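Local coordinates for pirin-like protein (Geobacillus kaustophilus, PDB 2P17) that is of unknown function but binds one iron ion per subunit and belongs to the pirin family of bicupin, all-beta proteins, at residues L41-F47 with T108-L114; Y65-L71 with L83-D87; H73-A78 with E126-Q130; I164-T168 with A241-V245. Numbering follows the deposited sequence.

Contact 1: residues L41-F47 with T108-L114; sequences LLMEDIF and TVHSLQL
A short carboxylate-imidazole bond lies across a strand pair: His110 NE2 donates to Glu44 OE2 at 2.6 Å, both residues having chi1 t. Beneath it, extended strands 41-47 and 109-114 run antiparallel (164°, axes 4.6 Å apart). Three pairs are hydrogen-bonded: Met43 N to Gln113 O 2.9 Å and Gln113 N to Met43 O 2.8 Å; Asp45 N to Ser111 O 3.0 Å and Ser111 N to Asp45 O 2.9 Å; Phe47 N to Val109 O and Val109 N to Phe47 O, 2.9 Å each. Leu42-Leu114, Glu44-Leu112 and Ile46-His110 are non-hydrogen-bonded. Ile46 CD1 makes a CH-pi contact 4.2 Å from the His110 ring centroid. Leu42 and Leu112 share that face and pack on strand 189-196 of the C-terminal domain. On the other face, Phe47 (chi1 p) takes Val109 CB over its ring, 4.3 Å from the centroid. Water 1 joins Asp45 OD2 (2.6 Å), Ser111 OG (2.9 Å) and Met43 O (3.1 Å), while Asp45 OD1 bonds His22. Gln113 OE1 bonds Thr64. The side chain of Gln113 is about 5 Å from the bound Fe(III) ion. The chemistry divides by face: a histidine-carboxylate pair towards the domain interface, a hydrated polar and aromatic lining towards the metal.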
loop_
_atom_site.group_PDB
_atom_site.type_symbol
_atom_site.label_atom_id
_atom_site.label_comp_id
_atom_site.label_asym_id
_atom_site.label_seq_id
_atom_site.Cartn_x
_atom_site.Cartn_y
_atom_site.Cartn_z
ATOM N N LEU A 41 -9.114 3.248 3.101
ATOM C CA LEU A 41 -9.019 2.078 3.962
ATOM C C LEU A 41 -7.872 1.190 3.501
ATOM O O LEU A 41 -7.389 1.308 2.372
ATOM C CB LEU A 41 -10.339 1.294 4.035
ATOM C CG LEU A 41 -10.891 0.601 2.796
ATOM C CD1 LEU A 41 -10.222 -0.750 2.549
ATOM C CD2 LEU A 41 -12.408 0.397 2.946
ATOM N N LEU A 42 -7.423 0.326 4.402
ATOM C CA LEU A 42 -6.452 -0.702 4.054
ATOM C C LEU A 42 -6.836 -1.936 4.847
ATOM O O LEU A 42 -6.886 -1.885 6.078
ATOM C CB LEU A 42 -5.025 -0.274 4.407
ATOM C CG LEU A 42 -3.941 -1.333 4.146
ATOM C CD1 LEU A 42 -3.867 -1.775 2.679
ATOM C CD2 LEU A 42 -2.590 -0.801 4.596
HETATM N N MSE A 43 -7.120 -3.014 4.129
HETATM C CA MSE A 43 -7.597 -4.255 4.727
HETATM C C MSE A 43 -6.631 -5.393 4.436
HETATM O O MSE A 43 -6.154 -5.533 3.304
HETATM C CB MSE A 43 -8.964 -4.589 4.143
HETATM C CG MSE A 43 -9.605 -5.819 4.712
HETATM SE SE MSE A 43 -11.470 -5.825 4.247
HETATM C CE MSE A 43 -11.987 -4.168 5.120
ATOM N N GLU A 44 -6.357 -6.200 5.462
ATOM C CA GLU A 44 -5.580 -7.420 5.322
ATOM C C GLU A 44 -6.545 -8.586 5.243
ATOM O O GLU A 44 -7.463 -8.685 6.053
ATOM C CB GLU A 44 -4.637 -7.602 6.512
ATOM C CG GLU A 44 -3.826 -8.896 6.462
ATOM C CD GLU A 44 -3.156 -9.245 7.786
ATOM O OE1 GLU A 44 -3.703 -8.919 8.867
ATOM O OE2 GLU A 44 -2.080 -9.870 7.739
ATOM N N ASP A 45 -6.342 -9.455 4.255
ATOM C CA ASP A 45 -7.211 -10.621 4.074
ATOM C C ASP A 45 -6.397 -11.883 3.896
ATOM O O ASP A 45 -5.364 -11.880 3.224
ATOM C CB ASP A 45 -8.120 -10.435 2.861
ATOM C CG ASP A 45 -9.142 -9.341 3.069
ATOM O OD1 ASP A 45 -10.151 -9.594 3.758
ATOM O OD2 ASP A 45 -8.937 -8.233 2.535
ATOM N N ILE A 46 -6.861 -12.959 4.526
ATOM C CA ILE A 46 -6.354 -14.291 4.256
ATOM C C ILE A 46 -7.568 -15.092 3.817
ATOM O O ILE A 46 -8.514 -15.256 4.598
ATOM C CB ILE A 46 -5.712 -14.923 5.512
ATOM C CG1 ILE A 46 -4.550 -14.054 6.010
ATOM C CG2 ILE A 46 -5.275 -16.366 5.215
ATOM C CD1 ILE A 46 -3.967 -14.497 7.325
ATOM N N PHE A 47 -7.569 -15.578 2.580
ATOM C CA PHE A 47 -8.794 -16.144 2.023
ATOM C C PHE A 47 -8.579 -17.259 1.015
ATOM O O PHE A 47 -7.513 -17.357 0.400
ATOM C CB PHE A 47 -9.741 -15.048 1.491
ATOM C CG PHE A 47 -9.166 -14.200 0.379
ATOM C CD1 PHE A 47 -9.687 -14.278 -0.905
ATOM C CD2 PHE A 47 -8.132 -13.295 0.627
ATOM C CE1 PHE A 47 -9.190 -13.485 -1.924
ATOM C CE2 PHE A 47 -7.615 -12.492 -0.391
ATOM C CZ PHE A 47 -8.147 -12.591 -1.680
ATOM N N THR A 108 -4.216 -20.449 -0.813
ATOM C CA THR A 108 -4.676 -19.458 0.154
ATOM C C THR A 108 -3.945 -18.152 -0.137
ATOM O O THR A 108 -2.718 -18.120 -0.163
ATOM C CB THR A 108 -4.383 -19.896 1.594
ATOM O OG1 THR A 108 -5.106 -21.102 1.880
ATOM C CG2 THR A 108 -4.812 -18.821 2.589
ATOM N N VAL A 109 -4.701 -17.085 -0.380
ATOM C CA VAL A 109 -4.113 -15.772 -0.639
ATOM C C VAL A 109 -4.068 -14.944 0.629
ATOM O O VAL A 109 -5.061 -14.840 1.340
ATOM C CB VAL A 109 -4.880 -15.022 -1.755
ATOM C CG1 VAL A 109 -4.428 -13.559 -1.877
ATOM C CG2 VAL A 109 -4.669 -15.717 -3.083
ATOM N N HIS A 110 -2.897 -14.375 0.916
ATOM C CA HIS A 110 -2.744 -13.369 1.955
ATOM C C HIS A 110 -2.452 -12.065 1.229
ATOM O O HIS A 110 -1.452 -11.983 0.517
ATOM C CB HIS A 110 -1.575 -13.771 2.866
ATOM C CG HIS A 110 -1.398 -12.910 4.078
ATOM N ND1 HIS A 110 -0.309 -13.035 4.912
ATOM C CD2 HIS A 110 -2.155 -11.915 4.596
ATOM C CE1 HIS A 110 -0.409 -12.162 5.900
ATOM N NE2 HIS A 110 -1.521 -11.467 5.731
ATOM N N SER A 111 -3.328 -11.068 1.386
ATOM C CA SER A 111 -3.200 -9.816 0.626
ATOM C C SER A 111 -3.470 -8.575 1.462
ATOM O O SER A 111 -4.053 -8.643 2.549
ATOM C CB SER A 111 -4.147 -9.822 -0.582
ATOM O OG SER A 111 -5.499 -9.934 -0.173
ATOM N N LEU A 112 -3.019 -7.442 0.937
ATOM C CA LEU A 112 -3.345 -6.132 1.499
ATOM C C LEU A 112 -4.079 -5.344 0.434
ATOM O O LEU A 112 -3.555 -5.188 -0.668
ATOM C CB LEU A 112 -2.077 -5.390 1.905
ATOM C CG LEU A 112 -1.406 -5.965 3.146
ATOM C CD1 LEU A 112 0.038 -5.535 3.215
ATOM C CD2 LEU A 112 -2.174 -5.537 4.408
ATOM N N GLN A 113 -5.283 -4.864 0.753
ATOM C CA GLN A 113 -6.130 -4.146 -0.193
ATOM C C GLN A 113 -6.316 -2.699 0.249
ATOM O O GLN A 113 -6.962 -2.446 1.262
ATOM C CB GLN A 113 -7.494 -4.835 -0.297
ATOM C CG GLN A 113 -8.437 -4.210 -1.301
ATOM C CD GLN A 113 -8.187 -4.707 -2.705
ATOM O OE1 GLN A 113 -7.070 -5.086 -3.057
ATOM N NE2 GLN A 113 -9.226 -4.713 -3.519
ATOM N N LEU A 114 -5.756 -1.774 -0.526
ATOM C CA LEU A 114 -5.816 -0.341 -0.241
ATOM C C LEU A 114 -6.859 0.329 -1.125
ATOM O O LEU A 114 -6.975 -0.010 -2.303
ATOM C CB LEU A 114 -4.440 0.266 -0.535
ATOM C CG LEU A 114 -4.270 1.765 -0.362
ATOM C CD1 LEU A 114 -4.055 2.093 1.117
ATOM C CD2 LEU A 114 -3.097 2.262 -1.203
HETATM O O HOH W 1 -6.748 -7.796 1.243
#

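Contact 2: residues Y65-L71 with L83-D87; sequences YVISGEL and LGPGD
Val66 points at the opposing loop and covers part of Leu83, its CG2 lying 3.7 Å from Leu83 CD1; Val66 is t, Leu83 m,t. The loop is a type II beta turn, Gly84 to Asp87, leading into strand 88-92 of the N-terminal cupin barrel, and 65-71 wraps round it. Strand 60-66 ends near a corner at Ile67, where Ile67 (-75/-49) and Ser68 both face His110 in a classic beta bulge. Two backbone bonds hold each end. Val66 N donates to Asp87 O (3.0 Å) and Gly86 N to Val66 O (2.7 Å); beyond the corner, Leu71 and Leu83 form an antiparallel hydrogen-bonded pair, Leu71 N to Leu83 O at 2.8 Å and Leu83 N to Leu71 O at 2.9 Å. Between these ends Pro85 fits against the bend, its CD 3.3 Å from Gly69 O and 3.4 Å from Glu70 OE2. Gly69 (91/176) and Gly86 (89/-5) adopt angles at which a CB would press on the preceding carbonyl. Tyr65 OH lies 3.7 Å from Gly86 CA and bonds Glu171. The turn is closed by Asp87 N to Gly84 O (3.0 Å) and clasped by the Asp87 carboxylate, also salt-bridged to Arg133: Gly84 N donates to Asp87 OD2 at 2.8 Å.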
loop_
_atom_site.group_PDB
_atom_site.type_symbol
_atom_site.label_atom_id
_atom_site.label_comp_id
_atom_site.label_asym_id
_atom_site.label_seq_id
_atom_site.Cartn_x
_atom_site.Cartn_y
_atom_site.Cartn_z
ATOM N N TYR A 65 -1.769 -5.749 -2.878
ATOM C CA TYR A 65 -0.452 -6.366 -2.772
ATOM C C TYR A 65 -0.645 -7.798 -2.287
ATOM O O TYR A 65 -1.296 -8.025 -1.262
ATOM C CB TYR A 65 0.466 -5.580 -1.815
ATOM C CG TYR A 65 1.797 -6.278 -1.551
ATOM C CD1 TYR A 65 2.927 -5.981 -2.313
ATOM C CD2 TYR A 65 1.910 -7.238 -0.553
ATOM C CE1 TYR A 65 4.140 -6.625 -2.087
ATOM C CE2 TYR A 65 3.124 -7.901 -0.313
ATOM C CZ TYR A 65 4.228 -7.592 -1.084
ATOM O OH TYR A 65 5.422 -8.253 -0.841
ATOM N N VAL A 66 -0.111 -8.760 -3.032
ATOM C CA VAL A 66 -0.217 -10.164 -2.630
ATOM C C VAL A 66 1.004 -10.545 -1.800
ATOM O O VAL A 66 2.137 -10.514 -2.292
ATOM C CB VAL A 66 -0.387 -11.100 -3.858
ATOM C CG1 VAL A 66 -0.351 -12.553 -3.436
ATOM C CG2 VAL A 66 -1.692 -10.790 -4.570
ATOM N N ILE A 67 0.777 -10.872 -0.531
ATOM C CA ILE A 67 1.869 -11.296 0.345
ATOM C C ILE A 67 2.264 -12.722 -0.006
ATOM O O ILE A 67 3.453 -13.021 -0.190
ATOM C CB ILE A 67 1.484 -11.182 1.840
ATOM C CG1 ILE A 67 1.038 -9.753 2.181
ATOM C CG2 ILE A 67 2.657 -11.628 2.738
ATOM C CD1 ILE A 67 0.386 -9.605 3.562
ATOM N N SER A 68 1.264 -13.599 -0.114
ATOM C CA SER A 68 1.493 -14.993 -0.445
ATOM C C SER A 68 0.271 -15.567 -1.150
ATOM O O SER A 68 -0.833 -15.009 -1.071
ATOM C CB SER A 68 1.831 -15.805 0.808
ATOM O OG SER A 68 0.748 -15.810 1.724
ATOM N N GLY A 69 0.467 -16.680 -1.847
ATOM C CA GLY A 69 -0.606 -17.321 -2.594
ATOM C C GLY A 69 -0.710 -16.836 -4.028
ATOM O O GLY A 69 0.027 -15.937 -4.449
ATOM N N GLU A 70 -1.617 -17.457 -4.776
ATOM C CA GLU A 70 -1.815 -17.142 -6.183
ATOM C C GLU A 70 -3.222 -16.599 -6.358
ATOM O O GLU A 70 -4.200 -17.283 -6.045
ATOM C CB GLU A 70 -1.596 -18.379 -7.058
ATOM C CG GLU A 70 -0.207 -19.019 -6.911
ATOM C CD GLU A 70 0.939 -18.154 -7.436
ATOM O OE1 GLU A 70 0.704 -17.276 -8.297
ATOM O OE2 GLU A 70 2.092 -18.366 -6.988
ATOM N N LEU A 71 -3.310 -15.359 -6.832
ATOM C CA LEU A 71 -4.595 -14.669 -6.959
ATOM C C LEU A 71 -5.058 -14.568 -8.411
ATOM O O LEU A 71 -4.268 -14.240 -9.293
ATOM C CB LEU A 71 -4.510 -13.262 -6.342
ATOM C CG LEU A 71 -5.786 -12.419 -6.213
ATOM C CD1 LEU A 71 -6.813 -13.117 -5.332
ATOM C CD2 LEU A 71 -5.475 -11.043 -5.658
ATOM N N LEU A 83 -2.021 -12.684 -10.210
ATOM C CA LEU A 83 -0.972 -12.113 -9.366
ATOM C C LEU A 83 -0.381 -13.212 -8.521
ATOM O O LEU A 83 -1.106 -14.089 -8.056
ATOM C CB LEU A 83 -1.517 -11.040 -8.414
ATOM C CG LEU A 83 -1.886 -9.618 -8.860
ATOM C CD1 LEU A 83 -2.220 -8.774 -7.654
ATOM C CD2 LEU A 83 -0.813 -8.931 -9.692
ATOM N N GLY A 84 0.930 -13.154 -8.322
ATOM C CA GLY A 84 1.597 -14.067 -7.394
ATOM C C GLY A 84 2.238 -13.324 -6.236
ATOM O O GLY A 84 2.075 -12.098 -6.108
ATOM N N PRO A 85 2.960 -14.056 -5.369
ATOM C CA PRO A 85 3.605 -13.444 -4.217
ATOM C C PRO A 85 4.491 -12.266 -4.591
ATOM O O PRO A 85 5.347 -12.389 -5.465
ATOM C CB PRO A 85 4.432 -14.595 -3.627
ATOM C CG PRO A 85 3.643 -15.788 -3.972
ATOM C CD PRO A 85 3.151 -15.517 -5.374
ATOM N N GLY A 86 4.251 -11.131 -3.935
ATOM C CA GLY A 86 5.038 -9.924 -4.169
ATOM C C GLY A 86 4.530 -9.012 -5.270
ATOM O O GLY A 86 5.089 -7.939 -5.475
ATOM N N ASP A 87 3.484 -9.436 -5.974
ATOM C CA ASP A 87 2.932 -8.657 -7.086
ATOM C C ASP A 87 1.847 -7.699 -6.618
ATOM O O ASP A 87 1.237 -7.891 -5.563
ATOM C CB ASP A 87 2.344 -9.587 -8.153
ATOM C CG ASP A 87 3.398 -10.426 -8.865
ATOM O OD1 ASP A 87 4.571 -9.991 -8.958
ATOM O OD2 ASP A 87 3.027 -11.528 -9.337
#

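Contact 3: residues H73-A78 with E126-Q130; sequences HFDSKA and EPRYQ
Tyr129 gives up the most surface (93 Å²), in an offset aromatic stack that joins strand 71-75 to strand 128-132, from two different sheets of the N-terminal cupin domain. With chi1 t and chi2 77°, its ring lies flat over that of His73 (chi1 t, chi2 82°): centroids 4.2 Å apart, planes at 8°, closest atoms His73 NE2 and Tyr129 CE1 at 3.3 Å. Ala78 CB approaches Tyr129 CB at 4.0 Å, and Tyr129 OH bonds Ser81 and Gln89. Lys77 (69 Å²) and Pro127 (45 Å²) make the second half. The lysine turns at chi2 (p), setting its CD 4.1 Å from Pro127 CG and its CE 3.6 Å from Pro127 O. No backbone ladder links the segments; the nearest CA pairs, Lys77-Pro127 and Ala78-Tyr129, are each 6.6 Å apart, so the contact is made mainly by side chains. What presents Lys77 and Ala78 is an Asx turn (Lys77 N to Asp75 OD1, 2.9 Å), widened to an Asx motif by Ala78 N to Asp75 OD1 at 2.7 Å. The imidazole is linked towards the iron site: His73 ND1 bonds Glu101, a predicted iron ligand. On its other side, His73 NE2 donates to Asp75 OD2 at 2.6 Å (170°).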
loop_
_atom_site.group_PDB
_atom_site.type_symbol
_atom_site.label_atom_id
_atom_site.label_comp_id
_atom_site.label_asym_id
_atom_site.label_seq_id
_atom_site.Cartn_x
_atom_site.Cartn_y
_atom_site.Cartn_z
ATOM N N HIS A 73 -7.504 -12.420 -10.712
ATOM C CA HIS A 73 -8.245 -11.158 -10.759
ATOM C C HIS A 73 -9.219 -11.126 -11.929
ATOM O O HIS A 73 -8.899 -11.563 -13.038
ATOM C CB HIS A 73 -7.292 -9.974 -10.886
ATOM C CG HIS A 73 -7.979 -8.699 -11.259
ATOM N ND1 HIS A 73 -8.621 -7.911 -10.332
ATOM C CD2 HIS A 73 -8.153 -8.092 -12.458
ATOM C CE1 HIS A 73 -9.162 -6.868 -10.941
ATOM N NE2 HIS A 73 -8.891 -6.957 -12.232
ATOM N N PHE A 74 -10.411 -10.597 -11.679
ATOM C CA PHE A 74 -11.321 -10.240 -12.750
ATOM C C PHE A 74 -11.805 -8.807 -12.594
ATOM O O PHE A 74 -12.121 -8.375 -11.486
ATOM C CB PHE A 74 -12.537 -11.179 -12.778
ATOM C CG PHE A 74 -13.634 -10.684 -13.664
ATOM C CD1 PHE A 74 -13.560 -10.872 -15.038
ATOM C CD2 PHE A 74 -14.706 -9.970 -13.131
ATOM C CE1 PHE A 74 -14.563 -10.375 -15.878
ATOM C CE2 PHE A 74 -15.707 -9.471 -13.964
ATOM C CZ PHE A 74 -15.637 -9.682 -15.328
ATOM N N ASP A 75 -11.886 -8.084 -13.707
ATOM C CA ASP A 75 -12.712 -6.883 -13.749
ATOM C C ASP A 75 -13.415 -6.735 -15.105
ATOM O O ASP A 75 -12.994 -7.308 -16.114
ATOM C CB ASP A 75 -11.906 -5.625 -13.367
ATOM C CG ASP A 75 -10.911 -5.224 -14.425
ATOM O OD1 ASP A 75 -11.339 -4.658 -15.454
ATOM O OD2 ASP A 75 -9.703 -5.477 -14.225
ATOM N N SER A 76 -14.498 -5.963 -15.108
ATOM C CA SER A 76 -15.366 -5.845 -16.278
ATOM C C SER A 76 -14.862 -4.898 -17.357
ATOM O O SER A 76 -15.521 -4.734 -18.384
ATOM C CB SER A 76 -16.780 -5.460 -15.855
ATOM O OG SER A 76 -16.791 -4.218 -15.160
ATOM N N LYS A 77 -13.697 -4.296 -17.129
ATOM C CA LYS A 77 -13.034 -3.517 -18.162
ATOM C C LYS A 77 -12.011 -4.367 -18.912
ATOM O O LYS A 77 -12.086 -4.499 -20.140
ATOM C CB LYS A 77 -12.374 -2.250 -17.574
ATOM C CG LYS A 77 -11.655 -1.356 -18.597
ATOM C CD LYS A 77 -12.646 -0.731 -19.564
ATOM C CE LYS A 77 -12.004 0.366 -20.408
ATOM N NZ LYS A 77 -11.118 -0.189 -21.467
ATOM N N ALA A 78 -11.074 -4.954 -18.167
ATOM C CA ALA A 78 -9.922 -5.641 -18.750
ATOM C C ALA A 78 -10.014 -7.171 -18.745
ATOM O O ALA A 78 -9.237 -7.849 -19.430
ATOM C CB ALA A 78 -8.635 -5.182 -18.068
ATOM N N GLU A 126 -12.483 6.931 -17.000
ATOM C CA GLU A 126 -12.647 5.570 -17.509
ATOM C C GLU A 126 -11.972 4.585 -16.560
ATOM O O GLU A 126 -10.900 4.882 -16.040
ATOM C CB GLU A 126 -12.028 5.426 -18.900
ATOM C CG GLU A 126 -12.763 6.160 -20.023
ATOM C CD GLU A 126 -14.073 5.507 -20.421
ATOM O OE1 GLU A 126 -14.220 4.274 -20.252
ATOM O OE2 GLU A 126 -14.963 6.230 -20.918
ATOM N N PRO A 127 -12.605 3.416 -16.330
ATOM C CA PRO A 127 -11.897 2.397 -15.545
ATOM C C PRO A 127 -10.629 1.928 -16.252
ATOM O O PRO A 127 -10.559 1.924 -17.491
ATOM C CB PRO A 127 -12.908 1.247 -15.418
ATOM C CG PRO A 127 -13.968 1.522 -16.432
ATOM C CD PRO A 127 -13.951 2.980 -16.751
ATOM N N ARG A 128 -9.634 1.536 -15.461
ATOM C CA ARG A 128 -8.330 1.132 -15.987
ATOM C C ARG A 128 -7.737 0.125 -15.012
ATOM O O ARG A 128 -7.946 0.225 -13.800
ATOM C CB ARG A 128 -7.438 2.378 -16.150
ATOM C CG ARG A 128 -5.939 2.178 -16.345
ATOM C CD ARG A 128 -5.257 3.541 -16.522
ATOM N NE ARG A 128 -5.155 4.379 -15.312
ATOM C CZ ARG A 128 -4.825 5.674 -15.344
ATOM N NH1 ARG A 128 -4.604 6.260 -16.512
ATOM N NH2 ARG A 128 -4.729 6.393 -14.234
ATOM N N TYR A 129 -6.999 -0.837 -15.547
ATOM C CA TYR A 129 -6.346 -1.863 -14.752
ATOM C C TYR A 129 -4.871 -1.906 -15.110
ATOM O O TYR A 129 -4.502 -1.890 -16.286
ATOM C CB TYR A 129 -6.996 -3.229 -15.013
ATOM C CG TYR A 129 -6.327 -4.356 -14.259
ATOM C CD1 TYR A 129 -6.556 -4.538 -12.891
ATOM C CD2 TYR A 129 -5.462 -5.236 -14.908
ATOM C CE1 TYR A 129 -5.942 -5.557 -12.200
ATOM C CE2 TYR A 129 -4.826 -6.271 -14.217
ATOM C CZ TYR A 129 -5.081 -6.425 -12.864
ATOM O OH TYR A 129 -4.479 -7.450 -12.171
ATOM N N GLN A 130 -4.034 -1.928 -14.079
ATOM C CA GLN A 130 -2.591 -2.093 -14.244
ATOM C C GLN A 130 -2.115 -3.283 -13.430
ATOM O O GLN A 130 -2.342 -3.348 -12.220
ATOM C CB GLN A 130 -1.845 -0.840 -13.797
ATOM C CG GLN A 130 -2.315 0.432 -14.435
ATOM C CD GLN A 130 -1.593 1.627 -13.880
ATOM O OE1 GLN A 130 -0.407 1.839 -14.172
ATOM N NE2 GLN A 130 -2.289 2.422 -13.075
#

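Contact 4: residues I164-T168 with A241-V245; sequences IVPVT and AGEPV
Ala241 opens the second segment with the hydrogen-bonded pair of a short antiparallel ladder. Its N donates to Thr168 O at 2.9 Å and its O accepts from Thr168 N at 2.7 Å, with CA atoms 5.2 Å apart; the same carbonyl, Ala241 O, receives a CA-H...O contact from Val167 CA at 3.4 Å. Gly242, still extended (-147/168), faces Val167 as a non-hydrogen-bonded pair with CA-CA only 4.2 Å. A CB modelled there would stand 3.3 Å from Pro166 O and 3.4 Å from Val167 CG2, so the close approach suits a residue without side chain. Glu243 leaves the strand but keeps the pairing, its N donating to Pro166 O at 3.0 Å. Its extended side chain (chi1 and chi2 t) lies along the proline, Glu243 OE1 3.5 Å from Pro166 CD, and OE2 bonds His187; its carbonyl, Glu243 O, meets Val165 CG1 at 3.3 Å. Pro244 points away, and Val245 (t) returns to touch Val165 (t), CG2 to CG2 at 3.7 Å. The touching parts run 169° apart, nearly antiparallel. In the C-terminal cupin domain strand 235-242 thus lies between 167-174 and 189-196, the latter bonded through Asn189 to Gly242. Ala241 packs on Leu184 of strand 179-185, Val167 reaches Trp90 of strand 88-92, and Val245 N bonds Asp37, just past helix 33-36.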
loop_
_atom_site.group_PDB
_atom_site.type_symbol
_atom_site.label_atom_id
_atom_site.label_comp_id
_atom_site.label_asym_id
_atom_site.label_seq_id
_atom_site.Cartn_x
_atom_site.Cartn_y
_atom_site.Cartn_z
ATOM N N ILE A 164 -3.544 8.907 -10.733
ATOM C CA ILE A 164 -4.388 10.088 -10.722
ATOM C C ILE A 164 -3.961 10.904 -9.491
ATOM O O ILE A 164 -3.270 11.914 -9.633
ATOM C CB ILE A 164 -5.883 9.694 -10.768
ATOM C CG1 ILE A 164 -6.202 9.097 -12.152
ATOM C CG2 ILE A 164 -6.771 10.896 -10.509
ATOM C CD1 ILE A 164 -7.472 8.314 -12.228
ATOM N N VAL A 165 -4.332 10.467 -8.287
ATOM C CA VAL A 165 -3.730 11.028 -7.085
ATOM C C VAL A 165 -2.292 10.512 -7.033
ATOM O O VAL A 165 -2.072 9.298 -7.080
ATOM C CB VAL A 165 -4.481 10.590 -5.792
ATOM C CG1 VAL A 165 -3.657 10.901 -4.539
ATOM C CG2 VAL A 165 -5.836 11.268 -5.699
ATOM N N PRO A 166 -1.300 11.421 -6.937
ATOM C CA PRO A 166 0.072 10.948 -6.750
ATOM C C PRO A 166 0.214 10.104 -5.493
ATOM O O PRO A 166 -0.114 10.563 -4.397
ATOM C CB PRO A 166 0.889 12.247 -6.619
ATOM C CG PRO A 166 0.072 13.274 -7.354
ATOM C CD PRO A 166 -1.357 12.896 -7.017
ATOM N N VAL A 167 0.681 8.873 -5.672
ATOM C CA VAL A 167 0.901 7.945 -4.567
ATOM C C VAL A 167 2.293 7.344 -4.693
ATOM O O VAL A 167 2.681 6.840 -5.756
ATOM C CB VAL A 167 -0.155 6.807 -4.551
ATOM C CG1 VAL A 167 0.162 5.737 -3.486
ATOM C CG2 VAL A 167 -1.547 7.375 -4.318
ATOM N N THR A 168 3.049 7.396 -3.610
ATOM C CA THR A 168 4.305 6.672 -3.517
ATOM C C THR A 168 4.066 5.387 -2.745
ATOM O O THR A 168 3.560 5.419 -1.622
ATOM C CB THR A 168 5.380 7.538 -2.871
ATOM O OG1 THR A 168 5.784 8.539 -3.820
ATOM C CG2 THR A 168 6.593 6.704 -2.431
ATOM N N ALA A 241 2.289 6.531 0.705
ATOM C CA ALA A 241 2.109 7.944 1.006
ATOM C C ALA A 241 1.541 8.616 -0.212
ATOM O O ALA A 241 1.910 8.274 -1.329
ATOM C CB ALA A 241 3.431 8.576 1.400
ATOM N N GLY A 242 0.628 9.558 -0.021
ATOM C CA GLY A 242 -0.002 10.174 -1.169
ATOM C C GLY A 242 -0.366 11.621 -0.946
ATOM O O GLY A 242 -0.370 12.112 0.184
ATOM N N GLU A 243 -0.710 12.286 -2.034
ATOM C CA GLU A 243 -1.117 13.677 -1.973
ATOM C C GLU A 243 -2.582 13.759 -1.553
ATOM O O GLU A 243 -3.445 13.235 -2.253
ATOM C CB GLU A 243 -0.954 14.289 -3.350
ATOM C CG GLU A 243 -1.414 15.717 -3.450
ATOM C CD GLU A 243 -1.028 16.307 -4.778
ATOM O OE1 GLU A 243 -1.785 16.111 -5.743
ATOM O OE2 GLU A 243 0.039 16.966 -4.847
ATOM N N PRO A 244 -2.877 14.405 -0.405
ATOM C CA PRO A 244 -4.288 14.545 -0.016
ATOM C C PRO A 244 -5.171 15.213 -1.064
ATOM O O PRO A 244 -4.724 16.129 -1.760
ATOM C CB PRO A 244 -4.221 15.406 1.256
ATOM C CG PRO A 244 -2.881 15.079 1.836
ATOM C CD PRO A 244 -1.979 14.982 0.612
ATOM N N VAL A 245 -6.410 14.732 -1.157
ATOM C CA VAL A 245 -7.402 15.249 -2.103
ATOM C C VAL A 245 -8.015 16.529 -1.548
ATOM O O VAL A 245 -8.288 17.465 -2.304
ATOM C CB VAL A 245 -8.482 14.186 -2.418
ATOM C CG1 VAL A 245 -9.560 14.762 -3.305
ATOM C CG2 VAL A 245 -7.856 12.970 -3.077
#

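How the contacts relate
Contacts 1 and 2 are neighbours, centres 10 Å apart, stitched together because strands 109-117 and 60-66 pair: His110 O to Ile67 N is 2.7 Å and Leu112 N to Tyr65 O 2.9 Å, both probable hydrogen bonds. Contact 3 follows contact 2 along the chain but lies 18 Å from it between centres. Distance to the iron, which His57 and His99 bind, grades the set: about 5 Å from the Gln113 side chain in contact 1, 9 Å from that of His73 in contact 3 and 11 Å from that of Leu71 in contact 2. Contact 4 lies away from the site, opposite contacts 1 and 2 across the chain's centre, and meets contact 3 through Arg128 NH2 and Ile164 CG1 at 3.7 Å.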